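PDB 4EVQ: putative ABC transporter subunit, substrate-binding component from Rhodopseudomonas palustris, which binds 4-hydroxybenzoate and probably delivers such benzoate derivatives to an ABC transporter as its periplasmic solute-binding component. Local coordinates for residues V157-A163 with A212-G216; W236-T242 with I256-H261; D63-P67 with T89-V94; V111-D117 with R130-G136. All blocks are in the same frame, centred on the assembly; numbering follows the deposited sequence.

Contact 1. Residues V157-A163 with A212-G216. With PHB (p-hydroxybenzoic acid), chain H.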
# COMPACT_ATOMS: atom_id res chain seq x y z
N VAL A 157 4.28 -16.40 7.27
CA VAL A 157 3.52 -16.05 8.44
C VAL A 157 2.85 -14.68 8.20
O VAL A 157 3.51 -13.72 7.77
CB VAL A 157 4.39 -16.08 9.71
CG1 VAL A 157 5.55 -15.17 9.62
CG2 VAL A 157 3.57 -15.83 10.94
N THR A 158 1.58 -14.60 8.51
CA THR A 158 0.84 -13.36 8.26
C THR A 158 -0.45 -13.39 9.05
O THR A 158 -0.75 -14.36 9.74
CB THR A 158 0.58 -13.11 6.76
OG1 THR A 158 0.09 -11.77 6.58
CG2 THR A 158 -0.42 -14.07 6.20
N TRP A 159 -1.22 -12.32 8.93
CA TRP A 159 -2.54 -12.23 9.51
C TRP A 159 -3.59 -12.90 8.61
O TRP A 159 -3.48 -12.87 7.37
CB TRP A 159 -2.93 -10.75 9.72
CG TRP A 159 -2.36 -10.13 10.96
CD1 TRP A 159 -2.34 -10.68 12.21
CD2 TRP A 159 -1.78 -8.83 11.08
NE1 TRP A 159 -1.82 -9.79 13.09
CE2 TRP A 159 -1.47 -8.64 12.44
CE3 TRP A 159 -1.54 -7.79 10.18
CZ2 TRP A 159 -0.90 -7.46 12.92
CZ3 TRP A 159 -1.02 -6.64 10.65
CH2 TRP A 159 -0.67 -6.48 12.00
N LYS A 160 -4.59 -13.47 9.26
CA LYS A 160 -5.66 -14.20 8.60
C LYS A 160 -6.75 -13.22 8.11
O LYS A 160 -7.82 -13.08 8.68
CB LYS A 160 -6.23 -15.27 9.50
CG LYS A 160 -7.15 -16.25 8.76
CD LYS A 160 -7.56 -17.48 9.53
CE LYS A 160 -8.57 -18.27 8.70
NZ LYS A 160 -9.88 -17.57 8.52
N TYR A 161 -6.45 -12.53 7.02
CA TYR A 161 -7.44 -11.75 6.32
C TYR A 161 -6.96 -11.62 4.88
O TYR A 161 -5.85 -12.02 4.56
CB TYR A 161 -7.75 -10.40 7.00
CG TYR A 161 -6.81 -9.25 6.68
CD1 TYR A 161 -5.59 -9.17 7.30
CD2 TYR A 161 -7.17 -8.21 5.82
CE1 TYR A 161 -4.74 -8.10 7.07
CE2 TYR A 161 -6.33 -7.16 5.58
CZ TYR A 161 -5.11 -7.10 6.21
OH TYR A 161 -4.27 -6.04 6.00
N ALA A 162 -7.77 -10.96 4.04
CA ALA A 162 -7.54 -10.96 2.59
C ALA A 162 -6.15 -10.55 2.18
O ALA A 162 -5.59 -11.14 1.28
CB ALA A 162 -8.60 -10.11 1.87
N ALA A 163 -5.61 -9.50 2.77
CA ALA A 163 -4.35 -9.01 2.29
C ALA A 163 -3.25 -9.99 2.57
O ALA A 163 -2.37 -10.21 1.71
CB ALA A 163 -4.01 -7.64 2.85
N ALA A 212 7.09 -12.88 5.67
CA ALA A 212 6.08 -12.35 6.59
C ALA A 212 5.44 -11.10 6.03
O ALA A 212 6.11 -10.22 5.51
CB ALA A 212 6.71 -12.04 7.95
N PHE A 213 4.13 -11.04 6.21
CA PHE A 213 3.40 -9.80 6.00
C PHE A 213 2.74 -9.38 7.30
O PHE A 213 1.82 -10.07 7.80
CB PHE A 213 2.36 -9.81 4.87
CG PHE A 213 1.40 -8.61 4.95
CD1 PHE A 213 1.87 -7.34 4.78
CD2 PHE A 213 0.07 -8.76 5.30
CE1 PHE A 213 1.05 -6.23 4.94
CE2 PHE A 213 -0.76 -7.63 5.49
CZ PHE A 213 -0.24 -6.38 5.31
N PHE A 214 3.23 -8.27 7.83
CA PHE A 214 2.58 -7.52 8.93
C PHE A 214 2.87 -6.06 8.58
O PHE A 214 3.71 -5.75 7.72
CB PHE A 214 3.17 -7.86 10.30
CG PHE A 214 2.92 -9.27 10.70
CD1 PHE A 214 1.69 -9.67 11.13
CD2 PHE A 214 3.92 -10.22 10.59
CE1 PHE A 214 1.41 -10.97 11.40
CE2 PHE A 214 3.66 -11.52 10.85
CZ PHE A 214 2.42 -11.93 11.26
N SER A 215 2.16 -5.13 9.22
CA SER A 215 2.38 -3.73 8.97
C SER A 215 1.92 -2.94 10.19
O SER A 215 1.05 -3.40 10.92
CB SER A 215 1.58 -3.36 7.69
OG SER A 215 1.72 -2.03 7.33
N GLY A 216 2.54 -1.80 10.45
CA GLY A 216 2.20 -0.99 11.61
C GLY A 216 2.90 -1.49 12.85
O GLY A 216 3.94 -2.14 12.79
C1' PHB H . -4.22 -4.30 3.07
O1' PHB H . -5.07 -4.73 3.88
O2' PHB H . -4.43 -4.28 1.79
C1 PHB H . -2.91 -3.77 3.51
C2 PHB H . -2.78 -3.27 4.81
C3 PHB H . -1.56 -2.79 5.23
C4 PHB H . -0.49 -2.82 4.40
C5 PHB H . -0.60 -3.28 3.10
C6 PHB H . -1.81 -3.76 2.69
O4 PHB H . 0.71 -2.35 4.79
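Two neighbouring parallel strands end here, and most of the contact comes from the side chains at their C-terminal ends. One backbone bond runs between these segments: F213 N donates to V157 O at 3.2 Å. The t rotamer of T158 then sets its hydroxyl across the gap, where T158 OG1 donates to F213 O at 2.7 Å. The aromatic side chains make much of the rest. The CA-to-CB bond of W159 points sideways, but chi1 near -81° brings the indole back over the other segment. There it receives the edge of F214, itself in the m rotamer. The five-membered ring of W159 and the F214 ring are 4.8 Å apart between centroids with planes at 88°, a T-shaped pair. The pyrrole nitrogen, W159 NE1, bonds to the D192 carbonyl. F213 is t and lies on the side of T158, its ring near A163 (A163 CB to F213 CE2, 4.2 Å). Y161 takes the p rotamer at the N-cap position of helix 162-177. Its hydroxyl reaches the ligand carboxylate, with Y161 OH donating to PHB O1' at 2.6 Å. S215, in the t rotamer, accepts from the other end of the ligand, PHB O4 to S215 OG at 2.8 Å. F213 CZ lies 3.7 Å from PHB C4. The arrangement is that of a periplasmic binding protein, whose ligand pocket is lined by loops at the C-terminal strand ends.

Contact 2. Residues W236-T242 with I256-H261. With PHB (p-hydroxybenzoic acid), chain H.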
# COMPACT_ATOMS: atom_id res chain seq x y z
N TRP A 236 12.28 -12.11 5.34
CA TRP A 236 11.87 -11.39 4.15
C TRP A 236 10.39 -11.03 4.22
O TRP A 236 9.63 -11.65 4.92
CB TRP A 236 12.01 -12.31 2.95
CG TRP A 236 13.39 -12.54 2.40
CD1 TRP A 236 14.38 -13.31 2.96
CD2 TRP A 236 13.91 -12.01 1.20
NE1 TRP A 236 15.50 -13.28 2.15
CE2 TRP A 236 15.24 -12.49 1.06
CE3 TRP A 236 13.39 -11.17 0.22
CZ2 TRP A 236 16.03 -12.17 -0.02
CZ3 TRP A 236 14.20 -10.85 -0.86
CH2 TRP A 236 15.49 -11.38 -0.98
N GLY A 237 10.00 -10.02 3.44
CA GLY A 237 8.58 -9.76 3.25
C GLY A 237 8.39 -8.67 2.23
O GLY A 237 9.32 -8.05 1.78
N PRO A 238 7.13 -8.44 1.86
CA PRO A 238 6.84 -7.17 1.19
C PRO A 238 7.24 -6.02 2.10
O PRO A 238 7.25 -6.16 3.30
CB PRO A 238 5.32 -7.24 0.99
CG PRO A 238 4.84 -8.03 2.22
CD PRO A 238 5.93 -9.08 2.43
N GLY A 239 7.55 -4.87 1.55
CA GLY A 239 8.12 -3.80 2.32
C GLY A 239 7.27 -3.15 3.39
O GLY A 239 7.81 -2.40 4.19
N PHE A 240 5.99 -3.47 3.39
CA PHE A 240 5.13 -3.06 4.49
C PHE A 240 5.64 -3.58 5.83
O PHE A 240 5.31 -3.02 6.87
CB PHE A 240 3.68 -3.52 4.25
CG PHE A 240 3.23 -3.35 2.85
CD1 PHE A 240 3.12 -2.08 2.32
CD2 PHE A 240 3.03 -4.44 2.03
CE1 PHE A 240 2.77 -1.92 1.00
CE2 PHE A 240 2.71 -4.26 0.68
CZ PHE A 240 2.59 -3.01 0.18
N LEU A 241 6.39 -4.68 5.80
CA LEU A 241 6.90 -5.30 7.03
C LEU A 241 7.84 -4.35 7.75
O LEU A 241 7.92 -4.41 8.96
CB LEU A 241 7.65 -6.57 6.62
CG LEU A 241 8.27 -7.37 7.76
CD1 LEU A 241 7.22 -7.89 8.71
CD2 LEU A 241 9.11 -8.52 7.19
N THR A 242 8.56 -3.47 7.04
CA THR A 242 9.50 -2.57 7.67
C THR A 242 9.16 -1.09 7.58
O THR A 242 9.67 -0.28 8.36
CB THR A 242 10.94 -2.81 7.15
OG1 THR A 242 11.00 -2.58 5.72
CG2 THR A 242 11.38 -4.23 7.40
N ILE A 256 16.96 -7.38 7.51
CA ILE A 256 15.71 -7.82 6.91
C ILE A 256 15.67 -7.38 5.45
O ILE A 256 16.00 -6.24 5.14
CB ILE A 256 14.48 -7.26 7.69
CG1 ILE A 256 14.44 -7.84 9.11
CG2 ILE A 256 13.18 -7.55 6.94
CD1 ILE A 256 13.38 -7.19 9.94
N LYS A 257 15.25 -8.28 4.58
CA LYS A 257 15.17 -8.00 3.16
C LYS A 257 13.69 -7.85 2.78
O LYS A 257 12.84 -8.61 3.19
CB LYS A 257 15.75 -9.15 2.36
CG LYS A 257 17.25 -9.31 2.57
CD LYS A 257 17.99 -8.82 1.41
CE LYS A 257 19.50 -8.81 1.59
NZ LYS A 257 20.10 -10.06 2.03
N THR A 258 13.39 -6.84 1.96
CA THR A 258 12.03 -6.63 1.51
C THR A 258 12.01 -6.20 0.06
O THR A 258 13.01 -5.78 -0.51
CB THR A 258 11.25 -5.57 2.35
OG1 THR A 258 11.85 -4.29 2.23
CG2 THR A 258 11.15 -5.94 3.81
N VAL A 259 10.84 -6.34 -0.55
CA VAL A 259 10.60 -5.82 -1.89
C VAL A 259 9.47 -4.80 -1.80
O VAL A 259 8.43 -5.07 -1.18
CB VAL A 259 10.28 -6.95 -2.86
CG1 VAL A 259 9.78 -6.41 -4.18
CG2 VAL A 259 11.52 -7.84 -3.09
N LEU A 260 9.66 -3.64 -2.40
CA LEU A 260 8.63 -2.60 -2.37
C LEU A 260 8.84 -1.67 -3.55
O LEU A 260 9.95 -1.46 -4.02
CB LEU A 260 8.70 -1.78 -1.05
CG LEU A 260 7.45 -0.99 -0.66
CD1 LEU A 260 6.27 -1.91 -0.37
CD2 LEU A 260 7.79 -0.11 0.56
N HIS A 261 7.75 -1.02 -3.91
CA HIS A 261 7.69 0.01 -4.94
C HIS A 261 8.21 1.38 -4.53
O HIS A 261 8.14 2.32 -5.30
CB HIS A 261 6.27 0.07 -5.50
CG HIS A 261 5.22 0.20 -4.46
ND1 HIS A 261 4.96 -0.83 -3.58
CD2 HIS A 261 4.35 1.19 -4.18
CE1 HIS A 261 3.99 -0.46 -2.77
NE2 HIS A 261 3.60 0.76 -3.11
C1' PHB H . -4.22 -4.30 3.07
O1' PHB H . -5.07 -4.73 3.88
O2' PHB H . -4.43 -4.28 1.79
C1 PHB H . -2.91 -3.77 3.51
C2 PHB H . -2.78 -3.27 4.81
C3 PHB H . -1.56 -2.79 5.23
C4 PHB H . -0.49 -2.82 4.40
C5 PHB H . -0.60 -3.28 3.10
C6 PHB H . -1.81 -3.76 2.69
O4 PHB H . 0.71 -2.35 4.79
O HOH W 1 13.68 -3.53 4.01
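Three backbone hydrogen bonds hold these segments in parallel register. G237 N donates to K257 O at 3.2 Å, V259 N to G237 O at 3.3 Å and G239 N to V259 O at 2.9 Å. The strand axes are 4.8 Å apart and inclined by 17°.

CH-pi contacts come next. K257 CB sits 3.5 Å from the centroid of the W236 six-membered ring, almost on its normal. L260 CD1 lies 4.0 Å from the F240 ring centroid. The opposite face of F240 turns to the ligand ring.

G239 packs tightly: G239 CA is 3.6 Å from T258 CB, and a CB there would clash with L260 CB. L241 CD2 also meets I256 CG2, at 4.2 Å.

Polar side chains meet through water 1. It is 2.7 Å from T258 OG1 and gives a weak bond of 3.3 Å to T242 OG1. T258 OG1 also bonds to R348.

The 3-10 turn after the first strand carries F240 into the pocket, where F240 CB is 3.2 Å from PHB O4. The contact pairs the two strands of a parallel beta-alpha-beta unit, made of strand 235-238, helix 246-249 and strand 257-260.

Contact 3. Residues D63-P67 with T89-V94. With PHB (p-hydroxybenzoic acid), chain H.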
# COMPACT_ATOMS: atom_id res chain seq x y z
N ASP A 63 -12.53 4.32 9.49
CA ASP A 63 -13.09 3.01 9.14
C ASP A 63 -12.77 1.92 10.16
O ASP A 63 -13.31 0.83 10.08
CB ASP A 63 -12.66 2.57 7.74
CG ASP A 63 -11.20 2.04 7.66
OD1 ASP A 63 -10.46 2.04 8.61
OD2 ASP A 63 -10.81 1.58 6.60
N GLU A 64 -11.92 2.23 11.13
CA GLU A 64 -11.53 1.31 12.21
C GLU A 64 -10.94 -0.02 11.71
O GLU A 64 -10.91 -1.00 12.44
CB GLU A 64 -12.74 1.04 13.16
CG GLU A 64 -13.38 2.32 13.70
CD GLU A 64 -14.69 2.14 14.50
OE1 GLU A 64 -15.20 1.01 14.64
OE2 GLU A 64 -15.18 3.15 15.05
N SER A 65 -10.53 -0.06 10.45
CA SER A 65 -10.17 -1.31 9.79
C SER A 65 -11.17 -2.42 10.05
O SER A 65 -10.78 -3.60 10.20
CB SER A 65 -8.75 -1.73 10.09
OG SER A 65 -7.86 -0.70 9.69
N ALA A 66 -12.47 -2.08 10.00
CA ALA A 66 -13.55 -3.01 10.37
C ALA A 66 -14.49 -3.25 9.21
O ALA A 66 -15.41 -2.45 8.93
CB ALA A 66 -14.33 -2.44 11.53
N PRO A 67 -14.29 -4.36 8.50
CA PRO A 67 -15.15 -4.60 7.33
C PRO A 67 -16.67 -4.56 7.61
O PRO A 67 -17.39 -4.11 6.74
CB PRO A 67 -14.65 -5.94 6.80
CG PRO A 67 -13.21 -5.99 7.21
CD PRO A 67 -13.15 -5.30 8.56
N THR A 89 -9.16 2.78 1.03
CA THR A 89 -8.69 2.86 2.39
C THR A 89 -7.43 1.99 2.54
O THR A 89 -6.79 1.66 1.52
CB THR A 89 -9.80 2.46 3.33
OG1 THR A 89 -9.34 2.57 4.71
CG2 THR A 89 -10.27 1.03 3.09
N VAL A 90 -7.07 1.62 3.76
CA VAL A 90 -5.91 0.77 4.04
C VAL A 90 -6.17 -0.71 4.01
O VAL A 90 -5.47 -1.43 3.31
CB VAL A 90 -5.30 1.16 5.41
CG1 VAL A 90 -4.24 0.17 5.88
CG2 VAL A 90 -4.69 2.57 5.32
N HIS A 91 -7.16 -1.17 4.74
CA HIS A 91 -7.44 -2.61 4.93
C HIS A 91 -8.24 -3.16 3.74
O HIS A 91 -9.25 -2.59 3.37
CB HIS A 91 -8.22 -2.73 6.25
CG HIS A 91 -8.54 -4.13 6.68
ND1 HIS A 91 -9.49 -4.92 6.06
CD2 HIS A 91 -8.14 -4.83 7.77
CE1 HIS A 91 -9.63 -6.05 6.73
NE2 HIS A 91 -8.80 -6.04 7.75
N SER A 92 -7.74 -4.22 3.14
CA SER A 92 -8.34 -4.77 1.94
C SER A 92 -9.77 -5.20 2.09
O SER A 92 -10.53 -5.11 1.14
CB SER A 92 -7.54 -5.96 1.42
OG SER A 92 -6.41 -5.59 0.69
N GLY A 93 -10.14 -5.73 3.25
CA GLY A 93 -11.53 -6.12 3.44
C GLY A 93 -12.47 -4.92 3.47
O GLY A 93 -13.55 -4.97 2.87
N VAL A 94 -12.09 -3.84 4.14
CA VAL A 94 -12.90 -2.61 4.08
C VAL A 94 -12.94 -2.08 2.67
O VAL A 94 -14.00 -1.70 2.17
CB VAL A 94 -12.31 -1.53 5.02
CG1 VAL A 94 -13.10 -0.21 4.98
CG2 VAL A 94 -12.21 -2.04 6.43
C1' PHB H . -4.22 -4.30 3.07
O1' PHB H . -5.07 -4.73 3.88
O2' PHB H . -4.43 -4.28 1.79
C1 PHB H . -2.91 -3.77 3.51
C2 PHB H . -2.78 -3.27 4.81
C3 PHB H . -1.56 -2.79 5.23
C4 PHB H . -0.49 -2.82 4.40
C5 PHB H . -0.60 -3.28 3.10
C6 PHB H . -1.81 -3.76 2.69
O4 PHB H . 0.71 -2.35 4.79
O HOH W 2 -8.36 0.42 7.00
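Neither segment is paired as a strand. Residues 63-67 form a tight loop between strand 54-62 and helix 67-80. E64 and S65 both have positive phi, and A66 N bonds back to D63 O at 3.0 Å. Residues 89-94 begin with a cis peptide bond before T89 and run into helix 92-105. The backbones come closest at P67 and V94, whose CA atoms are 4.4 Å apart. Both segments follow parallel strands of one sheet, so the contact joins two strand-to-helix loops on the ligand side of an alpha/beta domain of the periplasmic binding protein fold. H91 occupies the N-cap of helix 92-105, and its ND1 accepts weak bonds from G93 N at 3.0 Å and V94 N at 3.4 Å. The first turn of this helix meets the ligand carboxylate: S92 N donates to PHB O1' at 2.8 Å and S92 OG to PHB O2' at 2.6 Å. D63 OD1 accepts from S65 N at 2.8 Å, an Asx turn, while D63 OD2 accepts from T89 OG1 at 2.6 Å. Water 2 links the loops, donating to D63 OD2 at 2.7 Å and S65 OG at 3.0 Å and accepting from H91 N at 3.0 Å. Apolar packing adds to this: P67 CD is 4.0 Å from V94 CG2, and P67 CG lies 3.6 Å from H91 CE1. The H91 ring also stacks with Y161.

Contact 4. Residues V111-D117 with R130-G136. With PHB (p-hydroxybenzoic acid), chain H.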
# COMPACT_ATOMS: atom_id res chain seq x y z
N VAL A 111 -8.02 4.54 -4.39
CA VAL A 111 -7.57 3.65 -3.31
C VAL A 111 -6.10 3.93 -3.07
O VAL A 111 -5.28 3.68 -3.94
CB VAL A 111 -7.79 2.20 -3.71
CG1 VAL A 111 -7.27 1.25 -2.63
CG2 VAL A 111 -9.24 1.93 -3.99
N PRO A 112 -5.75 4.40 -1.87
CA PRO A 112 -4.38 4.88 -1.62
C PRO A 112 -3.53 3.84 -0.84
O PRO A 112 -2.45 4.17 -0.40
CB PRO A 112 -4.62 6.12 -0.75
CG PRO A 112 -5.73 5.71 0.11
CD PRO A 112 -6.62 4.86 -0.78
N ASN A 113 -4.08 2.66 -0.61
CA ASN A 113 -3.24 1.59 -0.07
C ASN A 113 -3.78 0.18 -0.34
O ASN A 113 -3.08 -0.63 -0.95
CB ASN A 113 -3.04 1.68 1.47
CG ASN A 113 -2.07 0.61 1.94
OD1 ASN A 113 -0.88 0.69 1.64
ND2 ASN A 113 -2.61 -0.45 2.56
N ALA A 114 -5.00 -0.13 0.10
CA ALA A 114 -5.50 -1.50 0.07
C ALA A 114 -5.13 -2.21 -1.21
O ALA A 114 -5.46 -1.76 -2.31
CB ALA A 114 -7.02 -1.54 0.25
N GLY A 115 -4.48 -3.34 -1.08
CA GLY A 115 -3.99 -4.11 -2.21
C GLY A 115 -4.92 -5.10 -2.79
O GLY A 115 -4.53 -5.80 -3.76
N ALA A 116 -6.15 -5.18 -2.30
CA ALA A 116 -7.06 -6.25 -2.69
C ALA A 116 -7.01 -6.48 -4.19
O ALA A 116 -7.28 -5.57 -4.98
CB ALA A 116 -8.48 -5.90 -2.25
N ASP A 117 -6.76 -7.72 -4.58
CA ASP A 117 -6.60 -8.05 -6.00
C ASP A 117 -7.83 -7.70 -6.79
O ASP A 117 -7.72 -7.22 -7.93
CB ASP A 117 -6.27 -9.54 -6.16
CG ASP A 117 -4.87 -9.91 -5.69
OD1 ASP A 117 -3.96 -9.06 -5.70
OD2 ASP A 117 -4.69 -11.11 -5.38
N ARG A 130 -6.21 3.17 -8.35
CA ARG A 130 -5.36 2.79 -7.21
C ARG A 130 -4.02 3.45 -7.39
O ARG A 130 -3.42 3.39 -8.46
CB ARG A 130 -5.26 1.27 -7.12
CG ARG A 130 -4.39 0.76 -5.99
CD ARG A 130 -4.89 -0.52 -5.37
NE ARG A 130 -4.97 -1.63 -6.31
CZ ARG A 130 -5.55 -2.80 -6.02
NH1 ARG A 130 -6.07 -2.97 -4.81
NH2 ARG A 130 -5.60 -3.79 -6.91
N THR A 131 -3.48 4.03 -6.29
CA THR A 131 -2.17 4.63 -6.31
C THR A 131 -1.10 3.80 -5.57
O THR A 131 0.05 4.25 -5.47
CB THR A 131 -2.14 6.04 -5.79
OG1 THR A 131 -2.55 6.05 -4.41
CG2 THR A 131 -3.01 6.99 -6.61
N SER A 132 -1.48 2.62 -5.12
CA SER A 132 -0.60 1.80 -4.30
C SER A 132 0.00 0.63 -5.08
O SER A 132 1.03 0.83 -5.68
CB SER A 132 -1.34 1.41 -3.05
OG SER A 132 -2.50 0.66 -3.34
N PHE A 133 -0.65 -0.53 -5.07
CA PHE A 133 -0.13 -1.81 -5.56
C PHE A 133 -1.27 -2.80 -5.49
O PHE A 133 -2.28 -2.55 -4.84
CB PHE A 133 1.08 -2.29 -4.71
CG PHE A 133 0.66 -2.54 -3.31
CD1 PHE A 133 0.54 -1.48 -2.44
CD2 PHE A 133 0.22 -3.78 -2.90
CE1 PHE A 133 -0.02 -1.66 -1.20
CE2 PHE A 133 -0.30 -3.95 -1.62
CZ PHE A 133 -0.44 -2.88 -0.81
N ALA A 134 -1.05 -3.98 -6.09
CA ALA A 134 -1.89 -5.13 -5.89
C ALA A 134 -1.17 -6.19 -5.07
O ALA A 134 0.03 -6.48 -5.33
CB ALA A 134 -2.30 -5.70 -7.24
N ASN A 135 -1.90 -6.81 -4.16
CA ASN A 135 -1.33 -7.79 -3.24
C ASN A 135 -0.62 -8.92 -3.94
O ASN A 135 0.48 -9.28 -3.57
CB ASN A 135 -2.47 -8.38 -2.40
CG ASN A 135 -3.02 -7.42 -1.34
OD1 ASN A 135 -2.32 -6.54 -0.85
ND2 ASN A 135 -4.27 -7.63 -0.99
N GLY A 136 -1.25 -9.52 -4.94
CA GLY A 136 -0.63 -10.69 -5.54
C GLY A 136 0.62 -10.30 -6.30
O GLY A 136 1.62 -11.03 -6.29
C1' PHB H . -4.22 -4.30 3.07
O1' PHB H . -5.07 -4.73 3.88
O2' PHB H . -4.43 -4.28 1.79
C1 PHB H . -2.91 -3.77 3.51
C2 PHB H . -2.78 -3.27 4.81
C3 PHB H . -1.56 -2.79 5.23
C4 PHB H . -0.49 -2.82 4.40
C5 PHB H . -0.60 -3.28 3.10
C6 PHB H . -1.81 -3.76 2.69
O4 PHB H . 0.71 -2.35 4.79
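R130 loses the most surface in this contact. It ends strand 128-130, and its side chain folds back beneath the loop 111-117. R130 NH1 donates to A114 O at 2.8 Å and to A116 O at 2.9 Å, and R130 NH2 reaches A116 O at 3.1 Å. The guanidinium thus holds the loop by its carbonyls, which meet it near its plane. Its NE and NH2 have further partners in N340 and T120.

G115 is the next most covered residue. With no CB, the G115 backbone can lie close against N135 and F133; a CB would clash with N135 OD1 and F133 CE2. G115 O accepts from N135 N at 2.8 Å. Its amide faces the other way, G115 N donating to PHB O2' at 3.0 Å. In this periplasmic binding protein fold, the loops after the parallel strands 109-111 and 128-130 lie side by side under the ligand. T131 N to V111 O at 3.0 Å is the backbone bond where they leave the sheet. S132 OG then donates to N113 O at 2.8 Å. D117 OD1 accepts from G136 N at 2.9 Å at the start of helix 135-148.

All four contacts are mainly buried, and all touch the ligand. Contact 4 lies closest to the chain centre; contact 3 has the largest share of partly exposed residues. Contacts 1 and 2 share one sheet, in which strands 209-213 and 235-238 are neighbours, joined by A212 N to W236 O at 2.9 Å. Contacts 3 and 4 belong to the other large sheet and meet at T89 O and A114 N, 2.9 Å apart. Contacts 1 and 2 are rich in aromatic rings. Contacts 3 and 4 rely more on polar loop bonds. They bind the carboxylate together with Y161 of contact 1, whose S215 holds the phenol hydroxyl. Across the cleft, Y161 meets H91, and F240 meets F133.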